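Local coordinates for protein Cow rumen GH26 endo-mannanase (Metagenome, PDB 6UEH) that hydrolyses internal beta-1,4-mannosidic bonds of mannans, probably including galactomannan, with a GH26 TIM-barrel domain joined to a calcium-binding CBM6-type accessory domain, at residues T143-P148 and K156-L161; S163-K168 and K421-L426; L344-T349 and D377-M382. All blocks are in the same frame, centred on the assembly; numbering follows the deposited sequence.

Contact 1: T143-P148 and K156-L161; sequences TKLSDP and KLQDYL
In the GH26 TIM barrel, the loop before helix 152-164, the helix that precedes the first barrel strand, rests Thr143 and Leu145 against Gln158 and Asp159 of that helix. The polar grip is a side-chain bond: Thr143 OG1 donates to Asp159 OD1 at 2.7 Å, meeting the carboxylate oxygen nearly in line with its C-O bond. With chi1 at 44°, OG1 sits between the backbone N and the carbonyl carbon of Thr143, which turns the hydroxyl to the helix and sets CG2 3.9 Å from Gln158 O. The other carboxylate oxygen, Asp159 OD2, has a weak bond from Gln155, whose amide also clasps the loop through Thr143 O and Leu145 N. Further in, Gln158 swings CG away from its backbone N (chi1 -176°) and then bends at chi2 (78°), laying the chain across the loop. Its CG comes to 3.3 Å from Thr143 O, and the Leu145 methyl CD2 packs against the same methylene, 3.7 Å from Gln158 CG. The same methyl lies alongside the amide carbon and nitrogen. That buried nitrogen is satisfied from beyond the loop, since Gln158 NE2 bonds to Asp381 O near the N-terminal ends of the barrel strands. A water adds a bridge to the loop backbone: it accepts from Gln158 NE2 at 3.0 Å and donates to Lys144 O, also at 3.0 Å.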
loop_
_atom_site.group_PDB
_atom_site.type_symbol
_atom_site.label_atom_id
_atom_site.label_comp_id
_atom_site.label_asym_id
_atom_site.label_seq_id
_atom_site.Cartn_x
_atom_site.Cartn_y
_atom_site.Cartn_z
ATOM N N THR A 143 14.050 4.451 -11.360
ATOM C CA THR A 143 12.967 3.649 -11.912
ATOM C C THR A 143 13.446 2.646 -12.960
ATOM O O THR A 143 12.681 2.250 -13.841
ATOM C CB THR A 143 11.876 4.543 -12.536
ATOM O OG1 THR A 143 12.489 5.581 -13.310
ATOM C CG2 THR A 143 11.017 5.174 -11.445
ATOM N N LYS A 144 14.705 2.229 -12.862
ATOM C CA LYS A 144 15.199 1.149 -13.709
ATOM C C LYS A 144 14.501 -0.142 -13.301
ATOM O O LYS A 144 14.476 -0.492 -12.122
ATOM C CB LYS A 144 16.717 0.999 -13.596
ATOM C CG LYS A 144 17.322 0.061 -14.637
ATOM C CD LYS A 144 18.817 -0.126 -14.419
ATOM C CE LYS A 144 19.474 -0.833 -15.600
ATOM N NZ LYS A 144 18.911 -2.192 -15.856
ATOM N N LEU A 145 13.923 -0.839 -14.272
ATOM C CA LEU A 145 13.177 -2.058 -13.981
ATOM C C LEU A 145 14.101 -3.179 -13.515
ATOM O O LEU A 145 15.284 -3.204 -13.854
ATOM C CB LEU A 145 12.373 -2.493 -15.209
ATOM C CG LEU A 145 11.153 -1.611 -15.490
ATOM C CD1 LEU A 145 10.517 -1.956 -16.829
ATOM C CD2 LEU A 145 10.138 -1.738 -14.358
ATOM N N SER A 146 13.555 -4.100 -12.727
ATOM C CA SER A 146 14.343 -5.190 -12.160
ATOM C C SER A 146 14.782 -6.191 -13.223
ATOM O O SER A 146 15.827 -6.829 -13.089
ATOM C CB SER A 146 13.551 -5.908 -11.064
ATOM O OG SER A 146 12.330 -6.418 -11.570
ATOM N N ASP A 147 13.976 -6.334 -14.270
ATOM C CA ASP A 147 14.321 -7.195 -15.399
ATOM C C ASP A 147 15.310 -6.475 -16.309
ATOM O O ASP A 147 14.968 -5.464 -16.922
ATOM C CB ASP A 147 13.063 -7.596 -16.181
ATOM C CG ASP A 147 13.319 -8.699 -17.205
ATOM O OD1 ASP A 147 14.480 -8.901 -17.623
ATOM O OD2 ASP A 147 12.340 -9.364 -17.604
ATOM N N PRO A 148 16.541 -7.002 -16.407
ATOM C CA PRO A 148 17.583 -6.395 -17.241
ATOM C C PRO A 148 17.193 -6.362 -18.715
ATOM O O PRO A 148 17.709 -5.538 -19.470
ATOM C CB PRO A 148 18.796 -7.310 -17.024
ATOM C CG PRO A 148 18.504 -8.058 -15.765
ATOM C CD PRO A 148 17.019 -8.219 -15.730
ATOM N N LYS A 156 9.874 2.625 -20.568
ATOM C CA LYS A 156 9.353 3.965 -20.823
ATOM C C LYS A 156 8.114 4.248 -19.975
ATOM O O LYS A 156 7.937 5.364 -19.485
ATOM C CB LYS A 156 9.040 4.147 -22.310
ATOM C CG LYS A 156 10.280 4.400 -23.159
ATOM C CD LYS A 156 10.049 4.087 -24.629
ATOM C CE LYS A 156 9.047 5.028 -25.261
ATOM N NZ LYS A 156 8.885 4.738 -26.718
ATOM N N LEU A 157 7.264 3.240 -19.798
ATOM C CA LEU A 157 6.095 3.385 -18.930
ATOM C C LEU A 157 6.523 3.625 -17.481
ATOM O O LEU A 157 6.023 4.538 -16.825
ATOM C CB LEU A 157 5.188 2.152 -19.018
ATOM C CG LEU A 157 4.024 2.076 -18.023
ATOM C CD1 LEU A 157 3.166 3.337 -18.061
ATOM C CD2 LEU A 157 3.167 0.840 -18.290
ATOM N N GLN A 158 7.453 2.810 -16.993
ATOM C CA GLN A 158 7.938 2.943 -15.623
ATOM C C GLN A 158 8.578 4.310 -15.392
ATOM O O GLN A 158 8.417 4.909 -14.325
ATOM C CB GLN A 158 8.936 1.830 -15.293
ATOM C CG GLN A 158 9.435 1.829 -13.847
ATOM C CD GLN A 158 8.434 1.229 -12.865
ATOM O OE1 GLN A 158 7.222 1.293 -13.073
ATOM N NE2 GLN A 158 8.945 0.639 -11.790
ATOM N N ASP A 159 9.295 4.805 -16.394
ATOM C CA ASP A 159 9.935 6.110 -16.285
ATOM C C ASP A 159 8.902 7.229 -16.270
ATOM O O ASP A 159 9.066 8.212 -15.550
ATOM C CB ASP A 159 10.937 6.321 -17.420
ATOM C CG ASP A 159 12.255 5.628 -17.157
ATOM O OD1 ASP A 159 12.617 5.469 -15.972
ATOM O OD2 ASP A 159 12.929 5.240 -18.131
ATOM N N TYR A 160 7.840 7.084 -17.059
ATOM C CA TYR A 160 6.754 8.058 -17.023
ATOM C C TYR A 160 6.128 8.108 -15.635
ATOM O O TYR A 160 5.855 9.186 -15.105
ATOM C CB TYR A 160 5.669 7.744 -18.053
ATOM C CG TYR A 160 4.409 8.541 -17.790
ATOM C CD1 TYR A 160 4.328 9.881 -18.147
ATOM C CD2 TYR A 160 3.312 7.964 -17.153
ATOM C CE1 TYR A 160 3.190 10.620 -17.893
ATOM C CE2 TYR A 160 2.169 8.699 -16.893
ATOM C CZ TYR A 160 2.113 10.026 -17.267
ATOM O OH TYR A 160 0.978 10.762 -17.014
ATOM N N LEU A 161 5.883 6.932 -15.063
ATOM C CA LEU A 161 5.320 6.832 -13.721
ATOM C C LEU A 161 6.226 7.522 -12.708
ATOM O O LEU A 161 5.756 8.249 -11.836
ATOM C CB LEU A 161 5.110 5.368 -13.328
ATOM C CG LEU A 161 4.164 4.563 -14.221
ATOM C CD1 LEU A 161 4.118 3.097 -13.801
ATOM C CD2 LEU A 161 2.771 5.174 -14.209
HETATM O O HOH W 1 11.800 0.326 -10.965
#

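Contact 2: S163-K168 and K421-L426; sequences SVYGKK and KKMISL
With CG turned away from its own backbone N (chi1 -170°), the Tyr165 side chain extends from the end of helix 152-164 toward strand 423-429, while Met423 holds CG beside its backbone N (chi1 -69°) and runs on extended before bending at the thioether. The two side chains run antiparallel, side by side. This is a Met-aromatic contact in the TIM barrel, between the turn that leaves the helix and strand 423-429 of the parallel sheet. Most of the packing is CH-pi: Met423 CG sits over the middle of one ring face, 3.7 Å from the Tyr165 centroid and 12° off the ring normal. The sulfur takes a more oblique place, with Met423 SD 3.9 Å from Tyr165 CB. Beyond the ring, the phenol oxygen reaches the strand backbone, where Ile424 N donates to Tyr165 OH at 3.1 Å in a clearly bent bond. Met423 and Ser425 bond to Ile383 of the adjacent strand, whereas the Ile424 N-H points away from that strand and is taken up by the tyrosine. The Ile424 side chain packs by the same oxygen, CG1 lying 3.8 Å from Tyr165 OH, and rests on Leu414 and Leu415 of helix 408-417. Phe138 meets the Tyr165 ring edge-to-face, and Phe411 of helix 408-417 touches its side chain. The hydroxyl proton is spent on a water lying at the ring edge in its plane: Tyr165 OH donates to this water at 2.6 Å, and the water in turn donates to Lys422 O at 3.0 Å.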
loop_
_atom_site.group_PDB
_atom_site.type_symbol
_atom_site.label_atom_id
_atom_site.label_comp_id
_atom_site.label_asym_id
_atom_site.label_seq_id
_atom_site.Cartn_x
_atom_site.Cartn_y
_atom_site.Cartn_z
ATOM N N SER A 163 8.111 9.911 -13.291
ATOM C CA SER A 163 8.166 11.338 -13.589
ATOM C C SER A 163 7.031 12.105 -12.918
ATOM O O SER A 163 7.112 13.319 -12.752
ATOM C CB SER A 163 8.133 11.578 -15.104
ATOM O OG SER A 163 6.827 11.407 -15.627
ATOM N N VAL A 164 5.972 11.400 -12.532
ATOM C CA VAL A 164 4.841 12.056 -11.883
ATOM C C VAL A 164 4.731 11.664 -10.412
ATOM O O VAL A 164 3.925 12.228 -9.674
ATOM C CB VAL A 164 3.515 11.732 -12.601
ATOM C CG1 VAL A 164 3.572 12.205 -14.047
ATOM C CG2 VAL A 164 3.217 10.241 -12.531
ATOM N N TYR A 165 5.554 10.707 -9.992
ATOM C CA TYR A 165 5.545 10.219 -8.616
ATOM C C TYR A 165 5.888 11.332 -7.635
ATOM O O TYR A 165 6.958 11.936 -7.720
ATOM C CB TYR A 165 6.525 9.055 -8.459
ATOM C CG TYR A 165 6.428 8.310 -7.143
ATOM C CD1 TYR A 165 5.218 7.785 -6.706
ATOM C CD2 TYR A 165 7.555 8.098 -6.357
ATOM C CE1 TYR A 165 5.127 7.090 -5.508
ATOM C CE2 TYR A 165 7.474 7.401 -5.156
ATOM C CZ TYR A 165 6.257 6.899 -4.739
ATOM O OH TYR A 165 6.167 6.202 -3.552
ATOM N N GLY A 166 4.974 11.600 -6.709
ATOM C CA GLY A 166 5.167 12.657 -5.733
ATOM C C GLY A 166 4.576 13.985 -6.172
ATOM O O GLY A 166 4.412 14.895 -5.360
ATOM N N LYS A 167 4.252 14.095 -7.457
ATOM C CA LYS A 167 3.683 15.326 -8.003
ATOM C C LYS A 167 2.190 15.187 -8.299
ATOM O O LYS A 167 1.433 16.153 -8.201
ATOM C CB LYS A 167 4.421 15.738 -9.280
ATOM C CG LYS A 167 5.913 15.969 -9.108
ATOM C CD LYS A 167 6.492 16.707 -10.310
ATOM C CE LYS A 167 7.600 15.913 -10.986
ATOM N NZ LYS A 167 8.755 15.656 -10.078
ATOM N N LYS A 168 1.777 13.982 -8.680
ATOM C CA LYS A 168 0.390 13.713 -9.048
ATOM C C LYS A 168 -0.064 12.364 -8.508
ATOM O O LYS A 168 0.740 11.591 -7.984
ATOM C CB LYS A 168 0.216 13.716 -10.573
ATOM C CG LYS A 168 0.815 14.907 -11.307
ATOM C CD LYS A 168 -0.084 16.122 -11.218
ATOM C CE LYS A 168 0.446 17.256 -12.079
ATOM N NZ LYS A 168 -0.466 18.430 -12.045
ATOM N N LYS A 421 12.833 2.861 -2.495
ATOM C CA LYS A 421 13.454 2.364 -3.720
ATOM C C LYS A 421 12.408 1.880 -4.720
ATOM O O LYS A 421 12.721 1.622 -5.884
ATOM C CB LYS A 421 14.446 1.244 -3.405
ATOM C CG LYS A 421 15.596 1.693 -2.522
ATOM C CD LYS A 421 16.766 0.733 -2.590
ATOM C CE LYS A 421 17.889 1.186 -1.673
ATOM N NZ LYS A 421 18.227 2.623 -1.881
ATOM N N LYS A 422 11.168 1.755 -4.259
ATOM C CA LYS A 422 10.056 1.378 -5.125
ATOM C C LYS A 422 8.913 2.376 -4.972
ATOM O O LYS A 422 8.670 2.892 -3.880
ATOM C CB LYS A 422 9.563 -0.038 -4.803
ATOM C CG LYS A 422 10.656 -1.098 -4.734
ATOM C CD LYS A 422 11.314 -1.335 -6.084
ATOM C CE LYS A 422 12.453 -2.339 -5.962
ATOM N NZ LYS A 422 13.104 -2.629 -7.270
ATOM N N MET A 423 8.218 2.653 -6.069
ATOM C CA MET A 423 7.028 3.492 -6.018
ATOM C C MET A 423 5.893 2.746 -5.328
ATOM O O MET A 423 5.816 1.518 -5.393
ATOM C CB MET A 423 6.606 3.924 -7.422
ATOM C CG MET A 423 7.566 4.894 -8.082
ATOM S SD MET A 423 7.036 5.357 -9.738
ATOM C CE MET A 423 7.176 3.788 -10.592
ATOM N N ILE A 424 5.019 3.495 -4.664
ATOM C CA ILE A 424 3.921 2.905 -3.908
ATOM C C ILE A 424 2.578 3.425 -4.393
ATOM O O ILE A 424 2.422 4.622 -4.637
ATOM C CB ILE A 424 4.065 3.200 -2.416
ATOM C CG1 ILE A 424 5.460 2.795 -1.953
ATOM C CG2 ILE A 424 2.994 2.472 -1.609
ATOM C CD1 ILE A 424 5.637 2.944 -0.517
ATOM N N SER A 425 1.612 2.524 -4.523
ATOM C CA SER A 425 0.302 2.892 -5.047
ATOM C C SER A 425 -0.858 2.284 -4.263
ATOM O O SER A 425 -0.671 1.389 -3.441
ATOM C CB SER A 425 0.195 2.464 -6.506
ATOM O OG SER A 425 0.201 1.050 -6.604
ATOM N N LEU A 426 -2.058 2.788 -4.529
ATOM C CA LEU A 426 -3.281 2.151 -4.064
ATOM C C LEU A 426 -3.788 1.239 -5.174
ATOM O O LEU A 426 -4.582 1.655 -6.019
ATOM C CB LEU A 426 -4.338 3.190 -3.684
ATOM C CG LEU A 426 -4.044 4.037 -2.444
ATOM C CD1 LEU A 426 -5.080 5.141 -2.284
ATOM C CD2 LEU A 426 -3.991 3.160 -1.200
HETATM O O HOH W 2 8.360 5.396 -2.324
#

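Contact 3: L344-T349 and D377-M382; sequences LYDKLT and DEYVDM
Tyr379 drives its ring edge onto the face of Tyr345 in a T-shaped stack, centroids 5.0 Å apart and planes at 75°. Tyr345 has CG opposite its backbone N (chi1 -173°), which extends the ring off the helix; Tyr379 keeps CG beside its backbone N (chi1 -78°), bringing CD1 over the face, 3.5 Å from Tyr345 CG. The Tyr379 backbone lies by the same ring: CA is over its face, and O, which accepts a bond from Trp341, is 3.4 Å from Tyr345 CD2. Helix 334-351 of the TIM barrel is thereby joined to the loop that leads into strand 382-387. On the opposite face of Tyr345 lies the methyl of Thr349, one turn along the helix, and Thr349 OG1 donates to Tyr345 O at 2.8 Å. That carbonyl also takes Thr349 N, from the other face of its plane. Asp346 brings its carboxylate to the rim of Tyr379, where OD1 lies in the ring plane, 3.4 Å from Tyr379 CE1. At the far end, the Tyr345 hydroxyl bonds to Ser146 and donates to a water, 2.7 Å from Tyr345 OH, which passes a bond on to Glu378 O.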
loop_
_atom_site.group_PDB
_atom_site.type_symbol
_atom_site.label_atom_id
_atom_site.label_comp_id
_atom_site.label_asym_id
_atom_site.label_seq_id
_atom_site.Cartn_x
_atom_site.Cartn_y
_atom_site.Cartn_z
ATOM N N LEU A 344 7.535 -17.718 -10.090
ATOM C CA LEU A 344 6.752 -17.142 -11.178
ATOM C C LEU A 344 7.571 -16.128 -11.972
ATOM O O LEU A 344 7.545 -16.123 -13.203
ATOM C CB LEU A 344 5.484 -16.480 -10.635
ATOM C CG LEU A 344 4.595 -15.777 -11.665
ATOM C CD1 LEU A 344 4.089 -16.762 -12.718
ATOM C CD2 LEU A 344 3.433 -15.072 -10.982
ATOM N N TYR A 345 8.299 -15.278 -11.254
ATOM C CA TYR A 345 9.150 -14.265 -11.870
ATOM C C TYR A 345 10.183 -14.910 -12.787
ATOM O O TYR A 345 10.363 -14.488 -13.930
ATOM C CB TYR A 345 9.846 -13.431 -10.790
ATOM C CG TYR A 345 10.634 -12.239 -11.298
ATOM C CD1 TYR A 345 11.889 -12.400 -11.870
ATOM C CD2 TYR A 345 10.134 -10.947 -11.171
ATOM C CE1 TYR A 345 12.617 -11.313 -12.324
ATOM C CE2 TYR A 345 10.856 -9.853 -11.619
ATOM C CZ TYR A 345 12.097 -10.043 -12.193
ATOM O OH TYR A 345 12.822 -8.960 -12.640
ATOM N N ASP A 346 10.864 -15.928 -12.274
ATOM C CA ASP A 346 11.886 -16.628 -13.045
ATOM C C ASP A 346 11.285 -17.375 -14.230
ATOM O O ASP A 346 11.857 -17.378 -15.319
ATOM C CB ASP A 346 12.660 -17.602 -12.153
ATOM C CG ASP A 346 13.531 -16.892 -11.132
ATOM O OD1 ASP A 346 13.729 -15.665 -11.267
ATOM O OD2 ASP A 346 14.028 -17.564 -10.203
ATOM N N LYS A 347 10.135 -18.007 -14.017
ATOM C CA LYS A 347 9.468 -18.753 -15.081
ATOM C C LYS A 347 9.054 -17.853 -16.242
ATOM O O LYS A 347 9.308 -18.176 -17.401
ATOM C CB LYS A 347 8.243 -19.491 -14.537
ATOM C CG LYS A 347 8.528 -20.903 -14.046
ATOM C CD LYS A 347 8.947 -21.810 -15.193
ATOM C CE LYS A 347 9.119 -23.253 -14.734
ATOM N NZ LYS A 347 10.226 -23.417 -13.749
ATOM N N LEU A 348 8.422 -16.725 -15.930
ATOM C CA LEU A 348 7.925 -15.822 -16.966
ATOM C C LEU A 348 9.053 -15.119 -17.719
ATOM O O LEU A 348 8.993 -14.983 -18.942
ATOM C CB LEU A 348 6.978 -14.777 -16.368
ATOM C CG LEU A 348 5.613 -15.264 -15.867
ATOM C CD1 LEU A 348 4.688 -14.083 -15.595
ATOM C CD2 LEU A 348 4.972 -16.231 -16.858
ATOM N N THR A 349 10.078 -14.676 -16.995
ATOM C CA THR A 349 11.150 -13.899 -17.615
ATOM C C THR A 349 12.174 -14.774 -18.331
ATOM O O THR A 349 12.681 -14.400 -19.386
ATOM C CB THR A 349 11.893 -13.016 -16.583
ATOM O OG1 THR A 349 12.491 -13.838 -15.571
ATOM C CG2 THR A 349 10.936 -12.021 -15.938
ATOM N N ASP A 377 14.213 -6.260 -3.781
ATOM C CA ASP A 377 14.368 -5.228 -4.807
ATOM C C ASP A 377 14.594 -5.788 -6.208
ATOM O O ASP A 377 14.245 -5.148 -7.199
ATOM C CB ASP A 377 15.532 -4.297 -4.454
ATOM C CG ASP A 377 15.253 -3.450 -3.230
ATOM O OD1 ASP A 377 14.070 -3.324 -2.845
ATOM O OD2 ASP A 377 16.217 -2.902 -2.658
ATOM N N GLU A 378 15.184 -6.975 -6.289
ATOM C CA GLU A 378 15.550 -7.546 -7.579
ATOM C C GLU A 378 14.402 -8.336 -8.216
ATOM O O GLU A 378 14.527 -8.822 -9.338
ATOM C CB GLU A 378 16.798 -8.427 -7.428
ATOM C CG GLU A 378 16.593 -9.734 -6.662
ATOM C CD GLU A 378 16.532 -9.565 -5.143
ATOM O OE1 GLU A 378 16.538 -8.417 -4.652
ATOM O OE2 GLU A 378 16.482 -10.594 -4.435
ATOM N N TYR A 379 13.279 -8.443 -7.508
ATOM C CA TYR A 379 12.130 -9.201 -8.003
ATOM C C TYR A 379 10.838 -8.386 -8.084
ATOM O O TYR A 379 9.801 -8.908 -8.495
ATOM C CB TYR A 379 11.883 -10.426 -7.119
ATOM C CG TYR A 379 12.819 -11.583 -7.376
ATOM C CD1 TYR A 379 12.588 -12.469 -8.421
ATOM C CD2 TYR A 379 13.924 -11.802 -6.566
ATOM C CE1 TYR A 379 13.439 -13.533 -8.659
ATOM C CE2 TYR A 379 14.783 -12.862 -6.797
ATOM C CZ TYR A 379 14.534 -13.724 -7.844
ATOM O OH TYR A 379 15.382 -14.782 -8.079
ATOM N N VAL A 380 10.896 -7.121 -7.677
ATOM C CA VAL A 380 9.704 -6.276 -7.587
ATOM C C VAL A 380 9.975 -4.883 -8.169
ATOM O O VAL A 380 11.049 -4.320 -7.955
ATOM C CB VAL A 380 9.221 -6.142 -6.116
ATOM C CG1 VAL A 380 7.974 -5.274 -6.026
ATOM C CG2 VAL A 380 8.952 -7.518 -5.505
ATOM N N ASP A 381 9.008 -4.333 -8.902
ATOM C CA ASP A 381 9.166 -3.020 -9.531
ATOM C C ASP A 381 8.267 -1.951 -8.920
ATOM O O ASP A 381 8.430 -0.762 -9.195
ATOM C CB ASP A 381 8.875 -3.107 -11.029
ATOM C CG ASP A 381 9.782 -4.083 -11.743
ATOM O OD1 ASP A 381 10.992 -4.097 -11.439
ATOM O OD2 ASP A 381 9.281 -4.836 -12.603
ATOM N N MET A 382 7.309 -2.375 -8.104
ATOM C CA MET A 382 6.312 -1.463 -7.558
ATOM C C MET A 382 5.619 -2.107 -6.365
ATOM O O MET A 382 5.406 -3.317 -6.350
ATOM C CB MET A 382 5.287 -1.085 -8.634
ATOM C CG MET A 382 4.212 -0.102 -8.188
ATOM S SD MET A 382 2.980 0.226 -9.475
ATOM C CE MET A 382 4.023 0.838 -10.800
HETATM O O HOH W 3 15.454 -9.500 -12.064
#

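All three contacts belong to the GH26 barrel. Contact 2 is the most buried, its centre about 11 Å from that of the chain; contacts 1 and 3 are partly buried, each with an aspartate toward its more exposed side. Contacts 1 and 2 share helix 152-164 and touch where Gln158 packs on Met423. Chemistry differs with depth: a hydroxyl-carboxylate bond in contact 1, a methionine methylene over an aromatic face, the sulfur oblique to it, in contact 2, a T-shaped tyrosine pair in contact 3. Polar links join contact 3 to both others: Ser146 OG bonds to Asp381 OD1 and Tyr345 OH, Lys422 NZ to Val380 O and Asp377 O. Each includes a water bridging side chain to backbone carbonyl.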